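Local structure of odorant binding protein (AGAP010409-PA) (Anopheles gambiae, 3L4A) at residues A[21-26]-A[33-38]. The protein probably binds and carries odorant molecules as a small, secreted, all-helical member of the insect PBP/GOBP odorant-binding family. Residues are numbered along the deposited sequence; the frame is centred on the assembly and turned at random.
Sequences DELKVH and PDDPVT
Leu23 and His26, on the same flank of helix 21-28, meet Pro33, Asp35, Val37 and Thr38 in a small, mainly apolar surface contact between that helix and the capped start of helix 36-48. No hydrogen bond crosses it; the joining is done by methyls and a ring face. Leu23 carries most of the contact. Its two methyls divide the work: CD1 packs against Val37 CG1 at 3.6 Å, while CD2 lies 3.9 Å from Thr38 OG1 and 4.0 Å from Asp35 OD1. With CG anti to its carbonyl carbon (chi1 -72°), the leucine fork reaches the first turn of the other helix, one methyl on Val37 and the other beside the Asp35-Thr38 pair.

That turn illustrates how the residue just before a helix can cap its first turn. Asp35 is the N-cap residue, and its chi1 of 72°, which puts CG between the backbone N and the carbonyl carbon, folds the carboxylate back over the turn. OD2 accepts from Thr38 N at 2.9 Å in a nearly straight bond (173°) that arrives from above the carboxylate plane; OD1 takes a 2.7 Å bond with Thr38 OG1 on its syn side. Two bonds to one threonine restrict the rotation of the carboxylate, and Leu23 CD2 rests beside this paired group. Tyr27 OH is a further partner of Thr38 OG1.

In the PBP/GOBP fold, the short 29-35 connection turns the chain between these helices, and Cys40, farther along helix 36-48, forms a disulfide with Cys97 in this protein. Nearer the connection, Pro33 CG sits over one face of the His26 imidazole, 4.4 Å from His26 CG. The ring's ND1 is hydrogen-bonded to Glu31 OE1, which ties helix 21-28 to the connection that follows it and probably helps set the ring's orientation.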
loop_
_atom_site.group_PDB
_atom_site.type_symbol
_atom_site.label_atom_id
_atom_site.label_comp_id
_atom_site.label_asym_id
_atom_site.label_seq_id
_atom_site.Cartn_x
_atom_site.Cartn_y
_atom_site.Cartn_z
ATOM N N ASP A 21 17.292 4.440 -10.544
ATOM C CA ASP A 21 17.582 5.670 -9.808
ATOM C C ASP A 21 16.389 6.616 -9.776
ATOM O O ASP A 21 16.011 7.124 -8.717
ATOM C CB ASP A 21 18.777 6.407 -10.427
ATOM C CG ASP A 21 20.102 5.732 -10.135
ATOM O OD1 ASP A 21 20.149 4.856 -9.247
ATOM O OD2 ASP A 21 21.103 6.085 -10.796
ATOM N N GLU A 22 15.817 6.864 -10.945
ATOM C CA GLU A 22 14.720 7.801 -11.090
ATOM C C GLU A 22 13.490 7.352 -10.302
ATOM O O GLU A 22 12.881 8.143 -9.580
ATOM C CB GLU A 22 14.376 7.972 -12.568
ATOM C CG GLU A 22 13.347 9.049 -12.854
ATOM C CD GLU A 22 13.400 9.522 -14.293
ATOM O OE1 GLU A 22 12.327 9.793 -14.877
ATOM O OE2 GLU A 22 14.518 9.616 -14.845
ATOM N N LEU A 23 13.125 6.081 -10.441
ATOM C CA LEU A 23 12.003 5.551 -9.671
ATOM C C LEU A 23 12.258 5.632 -8.165
ATOM O O LEU A 23 11.358 5.969 -7.401
ATOM C CB LEU A 23 11.691 4.110 -10.069
ATOM C CG LEU A 23 11.032 3.885 -11.430
ATOM C CD1 LEU A 23 10.896 2.386 -11.692
ATOM C CD2 LEU A 23 9.668 4.577 -11.508
ATOM N N LYS A 24 13.475 5.314 -7.730
ATOM C CA LYS A 24 13.768 5.282 -6.295
ATOM C C LYS A 24 13.767 6.667 -5.647
ATOM O O LYS A 24 13.498 6.802 -4.448
ATOM C CB LYS A 24 15.065 4.528 -6.017
ATOM C CG LYS A 24 14.910 3.025 -6.150
ATOM C CD LYS A 24 16.233 2.310 -5.964
ATOM C CE LYS A 24 16.683 2.363 -4.512
ATOM N NZ LYS A 24 18.070 1.846 -4.364
ATOM N N VAL A 25 14.050 7.693 -6.438
ATOM C CA VAL A 25 13.891 9.055 -5.952
ATOM C C VAL A 25 12.426 9.295 -5.594
ATOM O O VAL A 25 12.126 9.892 -4.558
ATOM C CB VAL A 25 14.356 10.098 -6.987
ATOM C CG1 VAL A 25 13.939 11.498 -6.549
ATOM C CG2 VAL A 25 15.864 10.017 -7.184
ATOM N N HIS A 26 11.517 8.844 -6.454
ATOM C CA HIS A 26 10.087 8.966 -6.179
ATOM C C HIS A 26 9.716 8.195 -4.920
ATOM O O HIS A 26 9.045 8.723 -4.032
ATOM C CB HIS A 26 9.259 8.444 -7.349
ATOM C CG HIS A 26 9.256 9.344 -8.542
ATOM N ND1 HIS A 26 8.572 10.540 -8.570
ATOM C CD2 HIS A 26 9.832 9.211 -9.761
ATOM C CE1 HIS A 26 8.738 11.112 -9.749
ATOM N NE2 HIS A 26 9.498 10.326 -10.491
ATOM N N PRO A 33 4.156 6.421 -8.882
ATOM C CA PRO A 33 3.523 6.589 -10.193
ATOM C C PRO A 33 2.769 5.347 -10.659
ATOM O O PRO A 33 3.044 4.241 -10.184
ATOM C CB PRO A 33 4.712 6.844 -11.129
ATOM C CG PRO A 33 5.826 7.259 -10.238
ATOM C CD PRO A 33 5.622 6.510 -8.960
ATOM N N ASP A 34 1.829 5.537 -11.580
ATOM C CA ASP A 34 0.975 4.462 -12.059
ATOM C C ASP A 34 1.629 3.753 -13.244
ATOM O O ASP A 34 1.218 3.917 -14.394
ATOM C CB ASP A 34 -0.403 5.025 -12.434
ATOM C CG ASP A 34 -1.430 3.942 -12.690
ATOM O OD1 ASP A 34 -1.043 2.775 -12.890
ATOM O OD2 ASP A 34 -2.638 4.266 -12.709
ATOM N N ASP A 35 2.658 2.966 -12.947
ATOM C CA ASP A 35 3.392 2.215 -13.961
ATOM C C ASP A 35 3.627 0.787 -13.459
ATOM O O ASP A 35 3.596 0.550 -12.259
ATOM C CB ASP A 35 4.718 2.919 -14.269
ATOM C CG ASP A 35 5.731 2.787 -13.148
ATOM O OD1 ASP A 35 5.884 3.743 -12.363
ATOM O OD2 ASP A 35 6.382 1.729 -13.064
ATOM N N PRO A 36 3.861 -0.169 -14.368
ATOM C CA PRO A 36 3.940 -1.582 -13.973
ATOM C C PRO A 36 5.026 -1.904 -12.944
ATOM O O PRO A 36 4.809 -2.756 -12.085
ATOM C CB PRO A 36 4.234 -2.299 -15.293
ATOM C CG PRO A 36 3.678 -1.397 -16.338
ATOM C CD PRO A 36 3.899 -0.004 -15.831
ATOM N N VAL A 37 6.179 -1.251 -13.038
ATOM C CA VAL A 37 7.252 -1.483 -12.076
ATOM C C VAL A 37 6.814 -1.023 -10.697
ATOM O O VAL A 37 6.909 -1.767 -9.716
ATOM C CB VAL A 37 8.544 -0.750 -12.482
ATOM C CG1 VAL A 37 9.617 -0.928 -11.413
ATOM C CG2 VAL A 37 9.037 -1.281 -13.816
ATOM N N THR A 38 6.318 0.206 -10.625
ATOM C CA THR A 38 5.826 0.745 -9.360
ATOM C C THR A 38 4.675 -0.088 -8.791
ATOM O O THR A 38 4.563 -0.235 -7.572
ATOM C CB THR A 38 5.410 2.212 -9.499
ATOM O OG1 THR A 38 6.556 2.980 -9.892
ATOM C CG2 THR A 38 4.904 2.752 -8.177
#